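Local coordinates for rusticyanin (Thiobacillus ferrooxidans, PDB 2CAK), which carries electrons from cytochrome c552 to the A-type oxidase in the periplasm as a monomeric blue copper protein, at residues Phe82-Asp87 / Cys137-His142; Leu63-Gly68 / Gly149-Lys154. All blocks are in the same frame, centred on the assembly; numbering follows the deposited sequence.

Contact 1 (Phe82-Asp87 / Cys137-His142). With CU1 (copper (I) ion), chain B.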
loop_
_atom_site.group_PDB
_atom_site.type_symbol
_atom_site.label_atom_id
_atom_site.label_comp_id
_atom_site.label_asym_id
_atom_site.label_seq_id
_atom_site.Cartn_x
_atom_site.Cartn_y
_atom_site.Cartn_z
ATOM N N PHE A 82 -13.316 5.431 -6.639
ATOM C CA PHE A 82 -12.966 5.376 -5.236
ATOM C C PHE A 82 -11.625 6.050 -4.988
ATOM O O PHE A 82 -10.727 5.913 -5.788
ATOM C CB PHE A 82 -12.871 3.922 -4.742
ATOM C CG PHE A 82 -14.238 3.272 -4.816
ATOM C CD1 PHE A 82 -14.667 2.602 -5.955
ATOM C CD2 PHE A 82 -15.099 3.390 -3.749
ATOM C CE1 PHE A 82 -15.926 2.048 -6.002
ATOM C CE2 PHE A 82 -16.363 2.782 -3.776
ATOM C CZ PHE A 82 -16.765 2.116 -4.901
ATOM N N GLY A 83 -11.497 6.722 -3.870
ATOM C CA GLY A 83 -10.267 7.353 -3.443
ATOM C C GLY A 83 -9.534 6.727 -2.289
ATOM O O GLY A 83 -9.342 7.322 -1.205
ATOM N N HIS A 84 -9.049 5.527 -2.449
ATOM C CA HIS A 84 -8.446 4.708 -1.406
ATOM C C HIS A 84 -7.206 5.357 -0.836
ATOM O O HIS A 84 -6.508 6.134 -1.496
ATOM C CB HIS A 84 -8.046 3.367 -2.047
ATOM C CG HIS A 84 -9.146 2.557 -2.632
ATOM N ND1 HIS A 84 -10.047 1.800 -1.912
ATOM C CD2 HIS A 84 -9.431 2.359 -3.949
ATOM C CE1 HIS A 84 -10.827 1.190 -2.785
ATOM N NE2 HIS A 84 -10.502 1.512 -4.051
ATOM N N SER A 85 -6.890 4.983 0.392
ATOM C CA SER A 85 -5.652 5.429 1.035
ATOM C C SER A 85 -4.755 4.233 1.344
ATOM O O SER A 85 -5.172 3.077 1.248
ATOM C CB SER A 85 -5.911 6.201 2.337
ATOM O OG SER A 85 -6.392 5.374 3.381
ATOM N N PHE A 86 -3.520 4.482 1.727
ATOM C CA PHE A 86 -2.546 3.478 2.144
ATOM C C PHE A 86 -1.884 4.003 3.423
ATOM O O PHE A 86 -1.077 4.930 3.368
ATOM C CB PHE A 86 -1.512 3.234 1.043
ATOM C CG PHE A 86 -0.514 2.130 1.330
ATOM C CD1 PHE A 86 -0.691 0.862 0.769
ATOM C CD2 PHE A 86 0.585 2.292 2.124
ATOM C CE1 PHE A 86 0.193 -0.152 1.028
ATOM C CE2 PHE A 86 1.436 1.246 2.371
ATOM C CZ PHE A 86 1.295 0.015 1.833
ATOM N N ASP A 87 -2.229 3.430 4.555
ATOM C CA ASP A 87 -1.771 3.919 5.849
ATOM C C ASP A 87 -1.202 2.764 6.672
ATOM O O ASP A 87 -1.818 1.685 6.755
ATOM C CB ASP A 87 -2.937 4.566 6.618
ATOM C CG ASP A 87 -3.414 5.790 5.858
ATOM O OD1 ASP A 87 -2.609 6.745 5.728
ATOM O OD2 ASP A 87 -4.520 5.789 5.344
ATOM N N CYS A 137 -6.570 0.658 4.299
ATOM C CA CYS A 137 -7.299 1.749 3.698
ATOM C C CYS A 137 -8.285 2.336 4.744
ATOM O O CYS A 137 -8.906 1.551 5.483
ATOM C CB CYS A 137 -8.081 1.302 2.481
ATOM S SG CYS A 137 -9.085 2.614 1.702
ATOM N N GLN A 138 -8.389 3.672 4.756
ATOM C CA GLN A 138 -9.273 4.340 5.713
ATOM C C GLN A 138 -10.683 4.617 5.207
ATOM O O GLN A 138 -11.494 5.137 5.993
ATOM C CB GLN A 138 -8.654 5.671 6.198
ATOM C CG GLN A 138 -7.451 5.453 7.085
ATOM C CD GLN A 138 -7.124 6.787 7.770
ATOM O OE1 GLN A 138 -6.433 7.715 7.352
ATOM N NE2 GLN A 138 -7.814 6.861 8.885
ATOM N N ILE A 139 -11.006 4.318 3.952
ATOM C CA ILE A 139 -12.379 4.554 3.518
ATOM C C ILE A 139 -13.308 3.746 4.380
ATOM O O ILE A 139 -13.038 2.536 4.540
ATOM C CB ILE A 139 -12.617 4.228 2.046
ATOM C CG1 ILE A 139 -11.875 5.192 1.111
ATOM C CG2 ILE A 139 -14.116 4.273 1.715
ATOM C CD1 ILE A 139 -12.060 4.905 -0.393
ATOM N N PRO A 140 -14.345 4.319 4.969
ATOM C CA PRO A 140 -15.229 3.493 5.850
ATOM C C PRO A 140 -15.710 2.216 5.215
ATOM O O PRO A 140 -16.181 2.177 4.081
ATOM C CB PRO A 140 -16.394 4.474 6.136
ATOM C CG PRO A 140 -15.687 5.821 6.171
ATOM C CD PRO A 140 -14.719 5.730 4.994
ATOM N N GLY A 141 -15.515 1.116 5.927
ATOM C CA GLY A 141 -15.893 -0.201 5.507
ATOM C C GLY A 141 -14.826 -1.010 4.821
ATOM O O GLY A 141 -14.941 -2.229 4.751
ATOM N N HIS A 142 -13.788 -0.384 4.239
ATOM C CA HIS A 142 -12.902 -1.143 3.382
ATOM C C HIS A 142 -11.989 -2.080 4.181
ATOM O O HIS A 142 -11.876 -3.252 3.786
ATOM C CB HIS A 142 -12.084 -0.197 2.491
ATOM C CG HIS A 142 -12.885 0.397 1.368
ATOM N ND1 HIS A 142 -12.282 1.053 0.314
ATOM C CD2 HIS A 142 -14.236 0.409 1.176
ATOM C CE1 HIS A 142 -13.283 1.445 -0.479
ATOM N NE2 HIS A 142 -14.473 1.073 0.007
HETATM CU CU CU1 B . -10.282 1.584 0.122
#

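Contact 2 (Leu63-Gly68 / Gly149-Lys154). Unlike the reference sequence in segment 63-68: Asp64 (reference Glu), Gly67 (reference Ala). Unlike the reference sequence in segment 149-154: Ile152 (reference Val).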
loop_
_atom_site.group_PDB
_atom_site.type_symbol
_atom_site.label_atom_id
_atom_site.label_comp_id
_atom_site.label_asym_id
_atom_site.label_seq_id
_atom_site.Cartn_x
_atom_site.Cartn_y
_atom_site.Cartn_z
ATOM N N LEU A 63 4.281 -8.539 3.851
ATOM C CA LEU A 63 5.578 -7.983 3.400
ATOM C C LEU A 63 6.615 -8.267 4.490
ATOM O O LEU A 63 6.378 -7.915 5.663
ATOM C CB LEU A 63 5.461 -6.480 3.141
ATOM C CG LEU A 63 4.275 -6.040 2.282
ATOM C CD1 LEU A 63 4.387 -4.534 2.034
ATOM C CD2 LEU A 63 4.213 -6.751 0.947
ATOM N N ASP A 64 7.743 -8.835 4.140
ATOM C CA ASP A 64 8.829 -9.103 5.082
ATOM C C ASP A 64 9.967 -8.123 4.733
ATOM O O ASP A 64 10.530 -8.207 3.630
ATOM C CB ASP A 64 9.254 -10.546 4.984
ATOM C CG ASP A 64 8.404 -11.551 5.710
ATOM O OD1 ASP A 64 7.233 -11.358 6.112
ATOM O OD2 ASP A 64 8.910 -12.680 5.959
ATOM N N ILE A 65 10.301 -7.247 5.658
ATOM C CA ILE A 65 11.242 -6.131 5.453
ATOM C C ILE A 65 12.421 -6.293 6.404
ATOM O O ILE A 65 12.235 -6.604 7.587
ATOM C CB ILE A 65 10.508 -4.763 5.666
ATOM C CG1 ILE A 65 9.413 -4.546 4.571
ATOM C CG2 ILE A 65 11.477 -3.600 5.700
ATOM C CD1 ILE A 65 8.505 -3.410 4.528
ATOM N N PRO A 66 13.644 -6.108 5.919
ATOM C CA PRO A 66 14.797 -6.253 6.817
ATOM C C PRO A 66 14.911 -5.117 7.799
ATOM O O PRO A 66 14.605 -3.968 7.513
ATOM C CB PRO A 66 15.984 -6.302 5.847
ATOM C CG PRO A 66 15.515 -5.884 4.529
ATOM C CD PRO A 66 14.004 -5.858 4.533
ATOM N N GLY A 67 15.417 -5.428 9.006
ATOM C CA GLY A 67 15.638 -4.363 9.967
ATOM C C GLY A 67 16.646 -3.352 9.458
ATOM O O GLY A 67 17.639 -3.713 8.805
ATOM N N GLY A 68 16.377 -2.069 9.723
ATOM C CA GLY A 68 17.371 -1.056 9.371
ATOM C C GLY A 68 17.228 -0.610 7.935
ATOM O O GLY A 68 17.871 0.347 7.552
ATOM N N GLY A 149 -3.242 -5.609 4.838
ATOM C CA GLY A 149 -2.276 -6.648 4.911
ATOM C C GLY A 149 -1.278 -6.441 6.016
ATOM O O GLY A 149 -1.296 -5.397 6.670
ATOM N N LYS A 150 -0.394 -7.405 6.224
ATOM C CA LYS A 150 0.564 -7.374 7.340
ATOM C C LYS A 150 1.969 -7.063 6.852
ATOM O O LYS A 150 2.343 -7.457 5.738
ATOM C CB LYS A 150 0.506 -8.756 8.009
ATOM C CG LYS A 150 1.261 -8.878 9.303
ATOM C CD LYS A 150 0.999 -10.201 9.995
ATOM C CE LYS A 150 1.527 -11.421 9.340
ATOM N NZ LYS A 150 1.250 -12.512 10.382
ATOM N N ILE A 151 2.763 -6.428 7.676
ATOM C CA ILE A 151 4.182 -6.150 7.459
ATOM C C ILE A 151 4.967 -6.629 8.669
ATOM O O ILE A 151 4.627 -6.286 9.815
ATOM C CB ILE A 151 4.427 -4.641 7.268
ATOM C CG1 ILE A 151 3.536 -4.078 6.181
ATOM C CG2 ILE A 151 5.893 -4.395 7.020
ATOM C CD1 ILE A 151 3.614 -2.571 6.109
ATOM N N ILE A 152 5.965 -7.458 8.407
ATOM C CA ILE A 152 6.887 -7.898 9.488
ATOM C C ILE A 152 8.253 -7.278 9.219
ATOM O O ILE A 152 8.825 -7.472 8.160
ATOM C CB ILE A 152 6.963 -9.421 9.528
ATOM C CG1 ILE A 152 5.613 -10.096 9.758
ATOM C CG2 ILE A 152 8.009 -9.894 10.571
ATOM C CD1 ILE A 152 5.566 -11.570 9.701
ATOM N N VAL A 153 8.717 -6.465 10.175
ATOM C CA VAL A 153 10.048 -5.850 10.087
ATOM C C VAL A 153 10.958 -6.549 11.088
ATOM O O VAL A 153 10.680 -6.605 12.277
ATOM C CB VAL A 153 9.985 -4.359 10.373
ATOM C CG1 VAL A 153 11.430 -3.767 10.346
ATOM C CG2 VAL A 153 9.004 -3.627 9.439
ATOM N N LYS A 154 11.986 -7.187 10.598
ATOM C CA LYS A 154 12.983 -7.894 11.381
ATOM C C LYS A 154 13.859 -6.931 12.174
ATOM O O LYS A 154 13.854 -5.690 11.893
ATOM C CB LYS A 154 13.744 -8.806 10.415
ATOM C CG LYS A 154 12.736 -9.765 9.729
ATOM C CD LYS A 154 13.380 -11.073 9.305
ATOM C CE LYS A 154 12.405 -12.077 8.713
ATOM N NZ LYS A 154 11.231 -12.355 9.593
ATOM O OXT LYS A 154 14.576 -7.483 13.017
#

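Contact 1 (Phe82-Asp87 / Cys137-His142)
The thiolate SG of Cys137 is gripped three ways: it binds copper at 2.2 Å, receives the backbone N-H of Ser85 from across the contact (N to SG 3.5 Å, 168° at the hydrogen), and receives that of Ile139 from its own loop. This is the type 1 copper site of the cupredoxin fold. His84 and His142 each bind the metal through ND1, and Met147 completes the set of ligands. The two imidazoles meet rim to rim, their planes at 44°, and the ND1 atoms of His84 and His142 lie 3.2 Å apart because both face the copper. The two N-H groups directed at SG would probably draw off part of the thiolate's charge. Beside the site, Ser85 OG accepts the Gln138 N-H at 3.0 Å. With OG between the backbone N and the carbonyl carbon (chi1 70°), Ser85 also donates to Asp87 OD2 at 2.7 Å, nearly along the C-O axis. An alanine here would probably leave the Gln138 N-H without this acceptor and Asp87 OD2 without this donor. Cys137 SG lies at the edge of the His84 ring, while Ile139 CG2 sits over the centre of the His142 ring, 3.6 Å above its plane.

Contact 2 (Leu63-Gly68 / Gly149-Lys154)
With CG1 anti to the carbonyl carbon in both Ile65 (chi1 -65°) and Ile151 (chi1 -53°), each residue keeps CG2 anti to its backbone N; Ile65 then runs extended to CD1, which meets Ile151 CG2 at 3.7 Å, and the two side chains meet at a slant. The backbones beneath them form a parallel beta pair, strands 63-65 and 149-153, whose axes come within 4.8 Å. Four hydrogen bonds set the register: Leu63 takes one from Ile152 and gives one to Lys150, and Ile65 gives one to Ile152 and takes one from Lys154. The shortest joins Ile152 N to Leu63 O at 2.8 Å. Between them, CA-H groups approach carbonyl oxygens, as where Val153 CA lies 3.4 Å from Ile65 O.

Alternation of the side chains divides the sheet's two faces. Leu63, Ile65, Ile151 and Val153 share the buried, apolar one, where Ile65 CB and Val153 CG2 stand 4.2 Å apart. On the other, the Asp64 side chain runs alongside that of Ile152 in the same direction, with Asp64 OD1 3.9 Å from Ile152 CB. In one of the two modelled conformers of Lys154, NZ comes to 4.3 Å from Asp64 OD2, beyond a salt bridge, and any attraction between them is doubtful.

In the cupredoxin sandwich, strand 29-31 flanks 62-65 and strand 131-136 flanks 148-153, while Ile65 and Ile151 both touch Trp126 of strand 119-126 in the other sheet.

In the fold
From the N terminus, the chain passes helix 11-18 and the early strands before reaching 63-68, the first half of contact 2. It continues through strand 70-77 to 82-87, the first half of contact 1, and some fifty residues later 137-142 returns to close that loop at the copper. Strand 148-153 then brings the C terminus back to 63-68, so contact 2 closes the longer loop and contact 1 nests within it. Their centres lie 22 Å apart, on opposite sides of the chain's centre. Contact 1 joins two interstrand loops around the metal; contact 2 pairs neighbouring strands within the seven-stranded sheet.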